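Local atomic coordinates of ABC transporter, substrate binding protein (Mannopine) (Agrobacterium fabrum, PDB entry 5L9S), a protein that serves as the periplasmic solute-binding component of an ABC transporter, probably capturing the opine mannopine for delivery to the membrane permease. Residues Leu169-Ala174 against Gly315-Arg320; Pro148-Ala153 against Phe232-Arg237; Gln3-Ala8 against Thr30-Val35; Thr58-Leu63 against Ala244-Asn249. One frame throughout, in Å; residues are numbered along the deposited sequence.

The four contacts spread over both lobes of a periplasmic binding protein solved in its open, unliganded form. Contacts 3 and 4 lie side by side, centres 9 Å apart, where strands 4-9 and 61-65 are sheet neighbours; Asp-60 ties them together. Contacts 1 and 2, centres 14 Å apart, meet through Leu-152, Ala-174 and Leu-317 among helices 149-158, 171-181 and 307-325. Strand 224-240 supplies residues 232-237 of contact 2, pairs with strand 61-65 and leads into contact 4, consistent with a connection between the two lobes. Contact 3 closes first along the chain; contact 2 is nested within the loop closed by contact 4, and contact 1 brings in the C-terminal helix.

Contact 1 (Leu169-Ala174 against Gly315-Arg320)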
loop_
_atom_site.group_PDB
_atom_site.type_symbol
_atom_site.label_atom_id
_atom_site.label_comp_id
_atom_site.label_asym_id
_atom_site.label_seq_id
_atom_site.Cartn_x
_atom_site.Cartn_y
_atom_site.Cartn_z
ATOM N N LEU A 169 18.231 4.435 -2.858
ATOM C CA LEU A 169 18.615 3.037 -3.073
ATOM C C LEU A 169 19.888 2.886 -3.888
ATOM O O LEU A 169 19.990 3.435 -4.991
ATOM C CB LEU A 169 17.491 2.199 -3.726
ATOM C CG LEU A 169 16.093 2.122 -3.091
ATOM C CD1 LEU A 169 15.217 1.156 -3.875
ATOM C CD2 LEU A 169 16.149 1.651 -1.662
ATOM N N ASP A 170 20.844 2.103 -3.352
ATOM C CA ASP A 170 22.109 1.755 -4.012
ATOM C C ASP A 170 21.765 0.581 -4.962
ATOM O O ASP A 170 21.863 -0.588 -4.577
ATOM C CB ASP A 170 23.138 1.358 -2.933
ATOM C CG ASP A 170 24.565 1.080 -3.386
ATOM O OD1 ASP A 170 24.786 0.914 -4.605
ATOM O OD2 ASP A 170 25.438 0.923 -2.513
ATOM N N VAL A 171 21.267 0.915 -6.166
ATOM C CA VAL A 171 20.786 -0.016 -7.203
ATOM C C VAL A 171 21.855 -1.033 -7.641
ATOM O O VAL A 171 21.527 -2.201 -7.886
ATOM C CB VAL A 171 20.177 0.757 -8.404
ATOM C CG1 VAL A 171 19.613 -0.190 -9.462
ATOM C CG2 VAL A 171 19.085 1.706 -7.920
ATOM N N ASP A 172 23.124 -0.596 -7.711
ATOM C CA ASP A 172 24.243 -1.463 -8.073
ATOM C C ASP A 172 24.454 -2.558 -7.035
ATOM O O ASP A 172 24.598 -3.724 -7.403
ATOM C CB ASP A 172 25.522 -0.643 -8.304
ATOM C CG ASP A 172 25.473 0.187 -9.575
ATOM O OD1 ASP A 172 25.053 -0.355 -10.623
ATOM O OD2 ASP A 172 25.893 1.369 -9.533
ATOM N N ARG A 173 24.405 -2.187 -5.739
ATOM C CA ARG A 173 24.558 -3.095 -4.608
ATOM C C ARG A 173 23.361 -4.038 -4.520
ATOM O O ARG A 173 23.558 -5.241 -4.359
ATOM C CB ARG A 173 24.727 -2.285 -3.324
ATOM C CG ARG A 173 25.099 -3.071 -2.085
ATOM C CD ARG A 173 25.266 -2.103 -0.935
ATOM N NE ARG A 173 25.207 -2.777 0.356
ATOM C CZ ARG A 173 25.426 -2.190 1.524
ATOM N NH1 ARG A 173 25.689 -0.892 1.585
ATOM N NH2 ARG A 173 25.346 -2.887 2.643
ATOM N N ALA A 174 22.125 -3.501 -4.637
ATOM C CA ALA A 174 20.884 -4.278 -4.597
ATOM C C ALA A 174 20.870 -5.432 -5.619
ATOM O O ALA A 174 20.478 -6.553 -5.262
ATOM C CB ALA A 174 19.696 -3.371 -4.802
ATOM N N GLY A 315 11.994 4.992 -14.512
ATOM C CA GLY A 315 12.409 4.569 -15.848
ATOM C C GLY A 315 13.641 3.692 -15.826
ATOM O O GLY A 315 13.625 2.574 -16.352
ATOM N N MET A 316 14.698 4.189 -15.154
ATOM C CA MET A 316 15.976 3.508 -14.947
ATOM C C MET A 316 15.753 2.118 -14.338
ATOM O O MET A 316 16.317 1.150 -14.852
ATOM C CB MET A 316 16.895 4.365 -14.041
ATOM C CG MET A 316 18.320 3.854 -13.923
ATOM S SD MET A 316 18.589 2.862 -12.423
ATOM C CE MET A 316 20.406 2.849 -12.362
ATOM N N LEU A 317 14.913 2.026 -13.273
ATOM C CA LEU A 317 14.608 0.795 -12.541
ATOM C C LEU A 317 13.974 -0.292 -13.400
ATOM O O LEU A 317 14.482 -1.415 -13.416
ATOM C CB LEU A 317 13.741 1.071 -11.295
ATOM C CG LEU A 317 14.353 1.838 -10.121
ATOM C CD1 LEU A 317 13.357 1.913 -8.963
ATOM C CD2 LEU A 317 15.656 1.218 -9.665
ATOM N N VAL A 318 12.880 0.051 -14.128
ATOM C CA VAL A 318 12.149 -0.836 -15.050
ATOM C C VAL A 318 13.105 -1.358 -16.152
ATOM O O VAL A 318 13.128 -2.566 -16.418
ATOM C CB VAL A 318 10.885 -0.133 -15.621
ATOM C CG1 VAL A 318 10.242 -0.949 -16.741
ATOM C CG2 VAL A 318 9.872 0.155 -14.516
ATOM N N GLN A 319 13.929 -0.450 -16.736
ATOM C CA GLN A 319 14.926 -0.782 -17.749
ATOM C C GLN A 319 15.908 -1.815 -17.176
ATOM O O GLN A 319 16.003 -2.930 -17.693
ATOM C CB GLN A 319 15.696 0.482 -18.173
ATOM C CG GLN A 319 15.114 1.270 -19.338
ATOM C CD GLN A 319 16.083 2.313 -19.872
ATOM O OE1 GLN A 319 17.083 2.670 -19.228
ATOM N NE2 GLN A 319 15.820 2.814 -21.082
ATOM N N ARG A 320 16.592 -1.447 -16.075
ATOM C CA ARG A 320 17.569 -2.268 -15.381
ATOM C C ARG A 320 17.037 -3.617 -14.933
ATOM O O ARG A 320 17.784 -4.584 -14.986
ATOM C CB ARG A 320 18.170 -1.495 -14.207
ATOM C CG ARG A 320 19.473 -0.826 -14.570
ATOM C CD ARG A 320 20.596 -1.401 -13.750
ATOM N NE ARG A 320 21.152 -0.368 -12.891
ATOM C CZ ARG A 320 22.119 -0.558 -12.007
ATOM N NH1 ARG A 320 22.558 0.453 -11.270
ATOM N NH2 ARG A 320 22.652 -1.766 -11.843
#
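The guanidinium of Arg-320 has Val-171 over one face, its CG1 3.4 Å above the plane and displaced toward the rim, while Met-316 CE and Asp-172 OD1 lie at its edge. The carboxylate of Asp-172 is turned 44° against it, so the salt bridge is not a flat, two-oxygen pairing. A single oxygen does the work: Arg-320 NH1 stands 2.7 Å from Asp-172 OD1 and approaches from above the carboxylate plane, and a weak second bond runs from Arg-320 NH2 to the same OD1 at 3.0 Å. Bends at chi2 and chi3 of Arg-320 bring its tip across the Asp-172 side chain at about a right angle. These residues join the first turn of helix 171-181 to the C-terminal helix 307-325 in one lobe of the periplasmic binding protein fold. At the helix start, Asp-170 is the N-cap residue, its OD1 weakly accepting from Arg-173 N; the negative charge of Asp-172 in the first turn probably suits the helix end as well. Val-171 holds CG1 anti to its backbone N (chi1 -177°), which sends that methyl to the arginine and, at 4.3 Å, to Met-316 CE. Its other branch, CG2, crosses obliquely to Leu-317 CD2 at 3.9 Å on the buried side, where Trp-309 touches both Val-171 and Leu-317 and Leu-152 of helix 149-158 backs Leu-317.

Contact 2 (Pro148-Ala153 against Phe232-Arg237); sequences PWRVLA and FLVGDR
Pro-148 O is held by two amides at the start of helix 149-158: Leu-152 N at 2.9 Å from Pro-148 O, and Val-151 N through a weaker bond. Two residues on, Arg-150 O lies 3.5 Å from Phe-232 CZ. Helix piece 149-153 runs nearly antiparallel to strand piece 232-237, and Phe-232 reaches across with CG anti to its carbonyl carbon. Over one face of its ring lies Arg-150 CG, 4.2 Å from the centroid, in a CH-pi contact. The Arg-150 chain slides past the phenyl group in the opposite direction and bends at chi3, leaving the guanidinium plane at 90° to the ring. Ala-153 CB closes on Phe-232 CE1 at 3.6 Å. Trp-149 carries its indole in the crowded position between backbone N and carbonyl carbon (chi1 77°); from there CZ3 comes within 3.9 Å of Phe-232 CD1, the two rings meeting obliquely. The tip of the same indole meets Val-234 CG2, which sits at the ring edge, 3.7 Å from Trp-149 CZ2. Trp-127 adds a further ring beside Phe-232. Strands 224-240 and 103-116 run side by side through the fold, consistent with the linking strands between the lobes of such binding proteins. No hydrogen bond or salt bridge crosses from helix to strand here, so the contact rests on dispersion and CH-pi attraction, with Arg-150 contributing its aliphatic stem.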
loop_
_atom_site.group_PDB
_atom_site.type_symbol
_atom_site.label_atom_id
_atom_site.label_comp_id
_atom_site.label_asym_id
_atom_site.label_seq_id
_atom_site.Cartn_x
_atom_site.Cartn_y
_atom_site.Cartn_z
ATOM N N PRO A 148 10.576 -2.940 -9.505
ATOM C CA PRO A 148 11.284 -3.816 -8.558
ATOM C C PRO A 148 11.745 -3.170 -7.233
ATOM O O PRO A 148 12.500 -3.803 -6.485
ATOM C CB PRO A 148 12.517 -4.187 -9.377
ATOM C CG PRO A 148 12.847 -2.922 -10.116
ATOM C CD PRO A 148 11.528 -2.303 -10.449
ATOM N N TRP A 149 11.385 -1.908 -6.975
ATOM C CA TRP A 149 11.938 -1.178 -5.836
ATOM C C TRP A 149 11.893 -1.945 -4.497
ATOM O O TRP A 149 12.867 -1.854 -3.733
ATOM C CB TRP A 149 11.344 0.236 -5.706
ATOM C CG TRP A 149 9.958 0.338 -5.136
ATOM C CD1 TRP A 149 8.777 0.421 -5.830
ATOM C CD2 TRP A 149 9.612 0.423 -3.742
ATOM N NE1 TRP A 149 7.722 0.533 -4.956
ATOM C CE2 TRP A 149 8.207 0.541 -3.666
ATOM C CE3 TRP A 149 10.356 0.387 -2.541
ATOM C CZ2 TRP A 149 7.541 0.687 -2.447
ATOM C CZ3 TRP A 149 9.689 0.518 -1.337
ATOM C CH2 TRP A 149 8.307 0.704 -1.299
ATOM N N ARG A 150 10.788 -2.704 -4.220
ATOM C CA ARG A 150 10.638 -3.487 -2.989
ATOM C C ARG A 150 11.545 -4.715 -2.987
ATOM O O ARG A 150 11.943 -5.174 -1.933
ATOM C CB ARG A 150 9.196 -3.939 -2.808
ATOM C CG ARG A 150 8.232 -2.900 -2.277
ATOM C CD ARG A 150 6.970 -3.677 -2.138
ATOM N NE ARG A 150 5.760 -3.003 -2.610
ATOM C CZ ARG A 150 5.442 -2.792 -3.878
ATOM N NH1 ARG A 150 6.299 -3.102 -4.847
ATOM N NH2 ARG A 150 4.301 -2.207 -4.187
ATOM N N VAL A 151 11.812 -5.291 -4.156
ATOM C CA VAL A 151 12.706 -6.447 -4.287
ATOM C C VAL A 151 14.158 -5.962 -4.027
ATOM O O VAL A 151 14.905 -6.614 -3.293
ATOM C CB VAL A 151 12.538 -7.160 -5.659
ATOM C CG1 VAL A 151 13.627 -8.191 -5.901
ATOM C CG2 VAL A 151 11.175 -7.823 -5.752
ATOM N N LEU A 152 14.521 -4.800 -4.606
ATOM C CA LEU A 152 15.810 -4.127 -4.460
ATOM C C LEU A 152 16.052 -3.665 -3.029
ATOM O O LEU A 152 17.118 -3.931 -2.476
ATOM C CB LEU A 152 15.896 -2.940 -5.448
ATOM C CG LEU A 152 15.894 -3.297 -6.962
ATOM C CD1 LEU A 152 15.962 -2.050 -7.811
ATOM C CD2 LEU A 152 17.056 -4.200 -7.325
ATOM N N ALA A 153 15.042 -3.011 -2.409
ATOM C CA ALA A 153 15.078 -2.590 -1.003
ATOM C C ALA A 153 15.178 -3.805 -0.040
ATOM O O ALA A 153 15.888 -3.696 0.958
ATOM C CB ALA A 153 13.868 -1.725 -0.673
ATOM N N PHE A 232 7.062 -3.746 3.796
ATOM C CA PHE A 232 6.807 -2.536 3.030
ATOM C C PHE A 232 5.330 -2.132 3.144
ATOM O O PHE A 232 4.444 -2.859 2.680
ATOM C CB PHE A 232 7.281 -2.705 1.579
ATOM C CG PHE A 232 8.733 -3.124 1.474
ATOM C CD1 PHE A 232 9.759 -2.177 1.513
ATOM C CD2 PHE A 232 9.080 -4.467 1.332
ATOM C CE1 PHE A 232 11.102 -2.569 1.451
ATOM C CE2 PHE A 232 10.428 -4.853 1.256
ATOM C CZ PHE A 232 11.426 -3.905 1.330
ATOM N N LEU A 233 5.070 -0.990 3.804
ATOM C CA LEU A 233 3.711 -0.453 3.989
ATOM C C LEU A 233 3.420 0.600 2.963
ATOM O O LEU A 233 3.939 1.703 3.052
ATOM C CB LEU A 233 3.505 0.081 5.406
ATOM C CG LEU A 233 2.056 0.284 5.842
ATOM C CD1 LEU A 233 1.331 -1.033 6.040
ATOM C CD2 LEU A 233 1.988 1.113 7.090
ATOM N N VAL A 234 2.653 0.229 1.939
ATOM C CA VAL A 234 2.318 1.085 0.798
ATOM C C VAL A 234 0.811 1.170 0.695
ATOM O O VAL A 234 0.127 0.148 0.676
ATOM C CB VAL A 234 2.956 0.552 -0.536
ATOM C CG1 VAL A 234 2.709 1.508 -1.702
ATOM C CG2 VAL A 234 4.456 0.304 -0.384
ATOM N N GLY A 235 0.297 2.371 0.575
ATOM C CA GLY A 235 -1.141 2.522 0.430
ATOM C C GLY A 235 -1.641 3.450 -0.651
ATOM O O GLY A 235 -0.926 3.798 -1.601
ATOM N N ASP A 236 -2.924 3.794 -0.513
ATOM C CA ASP A 236 -3.689 4.652 -1.404
ATOM C C ASP A 236 -3.931 5.990 -0.770
ATOM O O ASP A 236 -4.131 6.075 0.444
ATOM C CB ASP A 236 -5.051 3.999 -1.759
ATOM C CG ASP A 236 -5.003 2.809 -2.717
ATOM O OD1 ASP A 236 -3.881 2.361 -3.070
ATOM O OD2 ASP A 236 -6.086 2.329 -3.116
ATOM N N ARG A 237 -3.980 7.016 -1.595
ATOM C CA ARG A 237 -4.276 8.378 -1.184
ATOM C C ARG A 237 -5.608 8.852 -1.782
ATOM O O ARG A 237 -5.973 8.412 -2.869
ATOM C CB ARG A 237 -3.126 9.334 -1.567
ATOM C CG ARG A 237 -1.761 8.856 -1.074
ATOM C CD ARG A 237 -0.730 9.950 -0.916
ATOM N NE ARG A 237 -1.018 10.679 0.303
ATOM C CZ ARG A 237 -0.298 10.626 1.417
ATOM N NH1 ARG A 237 0.845 9.951 1.449
ATOM N NH2 ARG A 237 -0.690 11.287 2.492
#

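Contact 3 (Gln3-Ala8 against Thr30-Val35)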
loop_
_atom_site.group_PDB
_atom_site.type_symbol
_atom_site.label_atom_id
_atom_site.label_comp_id
_atom_site.label_asym_id
_atom_site.label_seq_id
_atom_site.Cartn_x
_atom_site.Cartn_y
_atom_site.Cartn_z
ATOM N N GLN A 3 -26.561 19.459 -2.134
ATOM C CA GLN A 3 -25.159 19.085 -2.007
ATOM C C GLN A 3 -24.854 17.620 -2.197
ATOM O O GLN A 3 -25.563 16.746 -1.698
ATOM C CB GLN A 3 -24.560 19.585 -0.683
ATOM C CG GLN A 3 -24.286 21.101 -0.632
ATOM C CD GLN A 3 -24.171 21.796 -1.984
ATOM O OE1 GLN A 3 -25.074 22.540 -2.408
ATOM N NE2 GLN A 3 -23.062 21.574 -2.692
ATOM N N ARG A 4 -23.755 17.383 -2.929
ATOM C CA ARG A 4 -23.188 16.092 -3.306
ATOM C C ARG A 4 -21.659 16.167 -3.450
ATOM O O ARG A 4 -21.078 17.262 -3.423
ATOM C CB ARG A 4 -23.848 15.526 -4.582
ATOM C CG ARG A 4 -23.812 16.445 -5.798
ATOM C CD ARG A 4 -24.594 15.891 -6.973
ATOM N NE ARG A 4 -23.771 15.841 -8.182
ATOM C CZ ARG A 4 -23.757 14.833 -9.052
ATOM N NH1 ARG A 4 -24.543 13.776 -8.870
ATOM N NH2 ARG A 4 -22.962 14.879 -10.115
ATOM N N VAL A 5 -21.014 14.971 -3.524
ATOM C CA VAL A 5 -19.571 14.751 -3.719
ATOM C C VAL A 5 -19.439 13.580 -4.668
ATOM O O VAL A 5 -20.052 12.538 -4.425
ATOM C CB VAL A 5 -18.752 14.426 -2.434
ATOM C CG1 VAL A 5 -17.264 14.505 -2.722
ATOM C CG2 VAL A 5 -19.102 15.327 -1.269
ATOM N N VAL A 6 -18.594 13.712 -5.700
ATOM C CA VAL A 6 -18.341 12.613 -6.628
ATOM C C VAL A 6 -16.914 12.091 -6.416
ATOM O O VAL A 6 -15.956 12.842 -6.561
ATOM C CB VAL A 6 -18.708 12.907 -8.113
ATOM C CG1 VAL A 6 -18.227 14.261 -8.577
ATOM C CG2 VAL A 6 -18.261 11.777 -9.045
ATOM N N ILE A 7 -16.799 10.815 -6.019
ATOM C CA ILE A 7 -15.540 10.131 -5.752
ATOM C C ILE A 7 -15.378 8.915 -6.678
ATOM O O ILE A 7 -16.334 8.156 -6.860
ATOM C CB ILE A 7 -15.353 9.778 -4.220
ATOM C CG1 ILE A 7 -13.926 9.215 -3.919
ATOM C CG2 ILE A 7 -16.452 8.852 -3.676
ATOM C CD1 ILE A 7 -13.489 9.222 -2.457
ATOM N N ALA A 8 -14.154 8.717 -7.237
ATOM C CA ALA A 8 -13.848 7.559 -8.078
ATOM C C ALA A 8 -12.974 6.553 -7.321
ATOM O O ALA A 8 -12.007 6.935 -6.658
ATOM C CB ALA A 8 -13.180 7.989 -9.363
ATOM N N THR A 30 -24.145 14.631 7.585
ATOM C CA THR A 30 -24.071 15.928 6.916
ATOM C C THR A 30 -25.215 16.262 5.952
ATOM O O THR A 30 -25.509 17.448 5.751
ATOM C CB THR A 30 -22.725 16.035 6.171
ATOM O OG1 THR A 30 -22.720 15.139 5.056
ATOM C CG2 THR A 30 -21.516 15.760 7.063
ATOM N N GLY A 31 -25.793 15.246 5.315
ATOM C CA GLY A 31 -26.848 15.429 4.320
ATOM C C GLY A 31 -26.310 15.509 2.902
ATOM O O GLY A 31 -27.083 15.572 1.940
ATOM N N ILE A 32 -24.974 15.514 2.776
ATOM C CA ILE A 32 -24.237 15.558 1.515
ATOM C C ILE A 32 -24.200 14.139 0.932
ATOM O O ILE A 32 -23.691 13.210 1.578
ATOM C CB ILE A 32 -22.805 16.139 1.718
ATOM C CG1 ILE A 32 -22.846 17.530 2.384
ATOM C CG2 ILE A 32 -22.028 16.164 0.399
ATOM C CD1 ILE A 32 -21.618 17.852 3.257
ATOM N N LYS A 33 -24.744 13.992 -0.295
ATOM C CA LYS A 33 -24.811 12.732 -1.034
ATOM C C LYS A 33 -23.434 12.390 -1.612
ATOM O O LYS A 33 -22.728 13.276 -2.109
ATOM C CB LYS A 33 -25.875 12.842 -2.137
ATOM C CG LYS A 33 -26.238 11.535 -2.856
ATOM C CD LYS A 33 -27.271 11.764 -3.985
ATOM C CE LYS A 33 -26.945 10.950 -5.214
ATOM N NZ LYS A 33 -27.801 11.318 -6.377
ATOM N N VAL A 34 -23.045 11.102 -1.515
ATOM C CA VAL A 34 -21.770 10.615 -2.053
ATOM C C VAL A 34 -22.064 9.774 -3.299
ATOM O O VAL A 34 -22.646 8.694 -3.193
ATOM C CB VAL A 34 -20.860 9.870 -1.031
ATOM C CG1 VAL A 34 -19.468 9.671 -1.604
ATOM C CG2 VAL A 34 -20.787 10.607 0.299
ATOM N N VAL A 35 -21.680 10.302 -4.474
ATOM C CA VAL A 35 -21.815 9.675 -5.789
ATOM C C VAL A 35 -20.478 8.975 -6.078
ATOM O O VAL A 35 -19.424 9.625 -6.085
ATOM C CB VAL A 35 -22.188 10.710 -6.903
ATOM C CG1 VAL A 35 -22.457 10.016 -8.238
ATOM C CG2 VAL A 35 -23.398 11.540 -6.499
#
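Two like charges share one face of a parallel strand pair: Arg-4 and Lys-33 are bridge partners, and Arg-4 NH1 lies 4.8 Å from Lys-33 NZ at the exposed end of the sheet. Arg-4 takes the crowded first torsion (chi1 55°) and bends at chi3, which lays NH1 against Val-35 CG2 at 3.5 Å. The strands pair in parallel, the hydrogen bonds coming alternately from one strand and the other. Val-5 bonds through both N and O to the same strand, straddling its bridge partner Val-34: its N donates to Lys-33 O and its O accepts from Val-35 N, each at 2.8 Å; Ile-7 N then bonds to Val-35 O. These three bonds run nearly along the C=O axes, whereas Lys-33 N meets Gln-3 O at 3.2 Å from above the carbonyl plane. On the other face Val-5 CG2 crosses Ile-32 CG2 at 3.5 Å, and Ile-7 CG2 lies alongside Val-34 CG1 at 3.7 Å. Gly-31, with positive phi, ends helix 12-30 and turns the chain into the second strand. The pair thus frames a beta-alpha-beta unit, with Phe-23 of helix 12-30 on Ile-7 and Val-34, helix 247-258 touching Val-5, and strand 61-65 pairing with strand 4-9.

Contact 4 (Thr58-Leu63 against Ala244-Asn249)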
loop_
_atom_site.group_PDB
_atom_site.type_symbol
_atom_site.label_atom_id
_atom_site.label_comp_id
_atom_site.label_asym_id
_atom_site.label_seq_id
_atom_site.Cartn_x
_atom_site.Cartn_y
_atom_site.Cartn_z
ATOM N N THR A 58 -15.989 16.599 -13.787
ATOM C CA THR A 58 -17.165 15.920 -13.281
ATOM C C THR A 58 -16.914 15.421 -11.866
ATOM O O THR A 58 -17.789 15.559 -11.017
ATOM C CB THR A 58 -17.640 14.854 -14.266
ATOM O OG1 THR A 58 -18.003 15.500 -15.489
ATOM C CG2 THR A 58 -18.853 14.060 -13.749
ATOM N N TRP A 59 -15.698 14.921 -11.604
ATOM C CA TRP A 59 -15.249 14.301 -10.358
ATOM C C TRP A 59 -14.604 15.291 -9.386
ATOM O O TRP A 59 -13.959 16.248 -9.812
ATOM C CB TRP A 59 -14.266 13.165 -10.652
ATOM C CG TRP A 59 -14.728 12.058 -11.553
ATOM C CD1 TRP A 59 -15.973 11.870 -12.079
ATOM C CD2 TRP A 59 -13.923 10.968 -12.022
ATOM N NE1 TRP A 59 -15.989 10.737 -12.861
ATOM C CE2 TRP A 59 -14.750 10.157 -12.833
ATOM C CE3 TRP A 59 -12.572 10.594 -11.828
ATOM C CZ2 TRP A 59 -14.270 9.009 -13.472
ATOM C CZ3 TRP A 59 -12.100 9.440 -12.440
ATOM C CH2 TRP A 59 -12.948 8.651 -13.234
ATOM N N ASP A 60 -14.781 15.048 -8.078
ATOM C CA ASP A 60 -14.229 15.852 -6.995
ATOM C C ASP A 60 -13.007 15.161 -6.386
ATOM O O ASP A 60 -12.005 15.814 -6.072
ATOM C CB ASP A 60 -15.287 16.052 -5.894
ATOM C CG ASP A 60 -16.502 16.835 -6.328
ATOM O OD1 ASP A 60 -16.371 18.040 -6.560
ATOM O OD2 ASP A 60 -17.597 16.251 -6.374
ATOM N N LEU A 61 -13.124 13.835 -6.160
ATOM C CA LEU A 61 -12.095 13.009 -5.528
ATOM C C LEU A 61 -11.898 11.711 -6.267
ATOM O O LEU A 61 -12.823 11.220 -6.903
ATOM C CB LEU A 61 -12.483 12.681 -4.070
ATOM C CG LEU A 61 -12.666 13.815 -3.071
ATOM C CD1 LEU A 61 -13.417 13.334 -1.855
ATOM C CD2 LEU A 61 -11.343 14.427 -2.664
ATOM N N TYR A 62 -10.701 11.143 -6.156
ATOM C CA TYR A 62 -10.356 9.818 -6.673
ATOM C C TYR A 62 -9.263 9.171 -5.826
ATOM O O TYR A 62 -8.488 9.880 -5.173
ATOM C CB TYR A 62 -10.035 9.804 -8.182
ATOM C CG TYR A 62 -8.681 10.347 -8.585
ATOM C CD1 TYR A 62 -8.466 11.715 -8.714
ATOM C CD2 TYR A 62 -7.624 9.488 -8.886
ATOM C CE1 TYR A 62 -7.223 12.223 -9.115
ATOM C CE2 TYR A 62 -6.375 9.984 -9.271
ATOM C CZ TYR A 62 -6.185 11.352 -9.401
ATOM O OH TYR A 62 -4.964 11.859 -9.776
ATOM N N LEU A 63 -9.238 7.837 -5.786
ATOM C CA LEU A 63 -8.194 7.126 -5.054
ATOM C C LEU A 63 -7.095 6.691 -6.016
ATOM O O LEU A 63 -7.376 6.320 -7.151
ATOM C CB LEU A 63 -8.747 5.887 -4.311
ATOM C CG LEU A 63 -9.894 6.098 -3.318
ATOM C CD1 LEU A 63 -10.432 4.768 -2.842
ATOM C CD2 LEU A 63 -9.463 6.933 -2.115
ATOM N N ALA A 244 -12.238 20.912 -8.472
ATOM C CA ALA A 244 -13.398 20.046 -8.306
ATOM C C ALA A 244 -14.699 20.886 -8.202
ATOM O O ALA A 244 -14.653 21.980 -7.621
ATOM C CB ALA A 244 -13.215 19.208 -7.059
ATOM N N PRO A 245 -15.852 20.431 -8.769
ATOM C CA PRO A 245 -17.085 21.244 -8.653
ATOM C C PRO A 245 -17.542 21.519 -7.214
ATOM O O PRO A 245 -17.898 22.651 -6.881
ATOM C CB PRO A 245 -18.125 20.451 -9.455
ATOM C CG PRO A 245 -17.588 19.089 -9.573
ATOM C CD PRO A 245 -16.093 19.184 -9.528
ATOM N N ASN A 246 -17.496 20.479 -6.357
ATOM C CA ASN A 246 -17.889 20.489 -4.945
ATOM C C ASN A 246 -16.648 20.371 -4.037
ATOM O O ASN A 246 -16.614 19.522 -3.142
ATOM C CB ASN A 246 -18.892 19.349 -4.668
ATOM C CG ASN A 246 -19.917 19.113 -5.758
ATOM O OD1 ASN A 246 -19.658 18.414 -6.744
ATOM N ND2 ASN A 246 -21.113 19.648 -5.588
ATOM N N ARG A 247 -15.649 21.247 -4.265
ATOM C CA ARG A 247 -14.358 21.325 -3.560
ATOM C C ARG A 247 -14.480 21.261 -2.020
ATOM O O ARG A 247 -13.823 20.433 -1.378
ATOM C CB ARG A 247 -13.585 22.597 -3.992
ATOM C CG ARG A 247 -12.059 22.488 -3.852
ATOM C CD ARG A 247 -11.371 23.833 -3.662
ATOM N NE ARG A 247 -11.498 24.329 -2.289
ATOM C CZ ARG A 247 -10.486 24.509 -1.443
ATOM N NH1 ARG A 247 -9.239 24.264 -1.827
ATOM N NH2 ARG A 247 -10.712 24.941 -0.208
ATOM N N GLU A 248 -15.330 22.133 -1.449
ATOM C CA GLU A 248 -15.600 22.280 -0.014
ATOM C C GLU A 248 -16.144 20.992 0.602
ATOM O O GLU A 248 -15.615 20.512 1.610
ATOM C CB GLU A 248 -16.540 23.485 0.251
ATOM C CG GLU A 248 -17.404 23.951 -0.928
ATOM C CD GLU A 248 -17.420 25.439 -1.234
ATOM O OE1 GLU A 248 -17.753 26.229 -0.322
ATOM O OE2 GLU A 248 -17.168 25.807 -2.405
ATOM N N ASN A 249 -17.178 20.420 -0.042
ATOM C CA ASN A 249 -17.846 19.191 0.353
ATOM C C ASN A 249 -16.912 18.007 0.257
ATOM O O ASN A 249 -17.014 17.096 1.073
ATOM C CB ASN A 249 -19.062 18.942 -0.531
ATOM C CG ASN A 249 -20.278 19.772 -0.219
ATOM O OD1 ASN A 249 -20.479 20.272 0.895
ATOM N ND2 ASN A 249 -21.154 19.857 -1.193
#
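The backbones come closest where Asp-60, just before strand 61-65, has its CA 4.5 Å from the CA of Ala-244. Asp-60 sets CG anti to its carbonyl carbon, beside its backbone N, and so carries the carboxylate to the turn that precedes helix 247-258. There OD1 accepts from Asn-246 N at 2.7 Å on its syn lone pair, with an N-H...O angle of 153°. The same oxygen is boxed in by carbon, lying 3.2 Å from Pro-245 CD and 3.4 Å from Ala-244 CB. Pro-245 has no N-H to give, which leaves the amide of Asn-246 as the donor. The second oxygen is held from another strand: Asp-60 OD2 accepts from Val-6 N. One buried carboxylate therefore links strand 4-9 to the start of the helix. With two amides gripping it, and the N-terminal end of a helix close by, Asp-60 is probably kept ionised. The proline ring also rests on the carbonyls of the two residues before Asp-60, its CD 3.6 Å from Trp-59 O and its CG 3.8 Å from Thr-58 O, the ring crossing the Asp-60 side chain obliquely. Asn-246 takes the N-cap place. Trp-59 turns away from this turn, toward Val-6, Ala-8 and helix 41-53, while Arg-247 makes a salt bridge with Glu-79. The link lies within an alpha/beta lobe of the periplasmic binding protein fold, where helix 247-258 follows strand 224-240 and packs on strands 4-9 and 61-65.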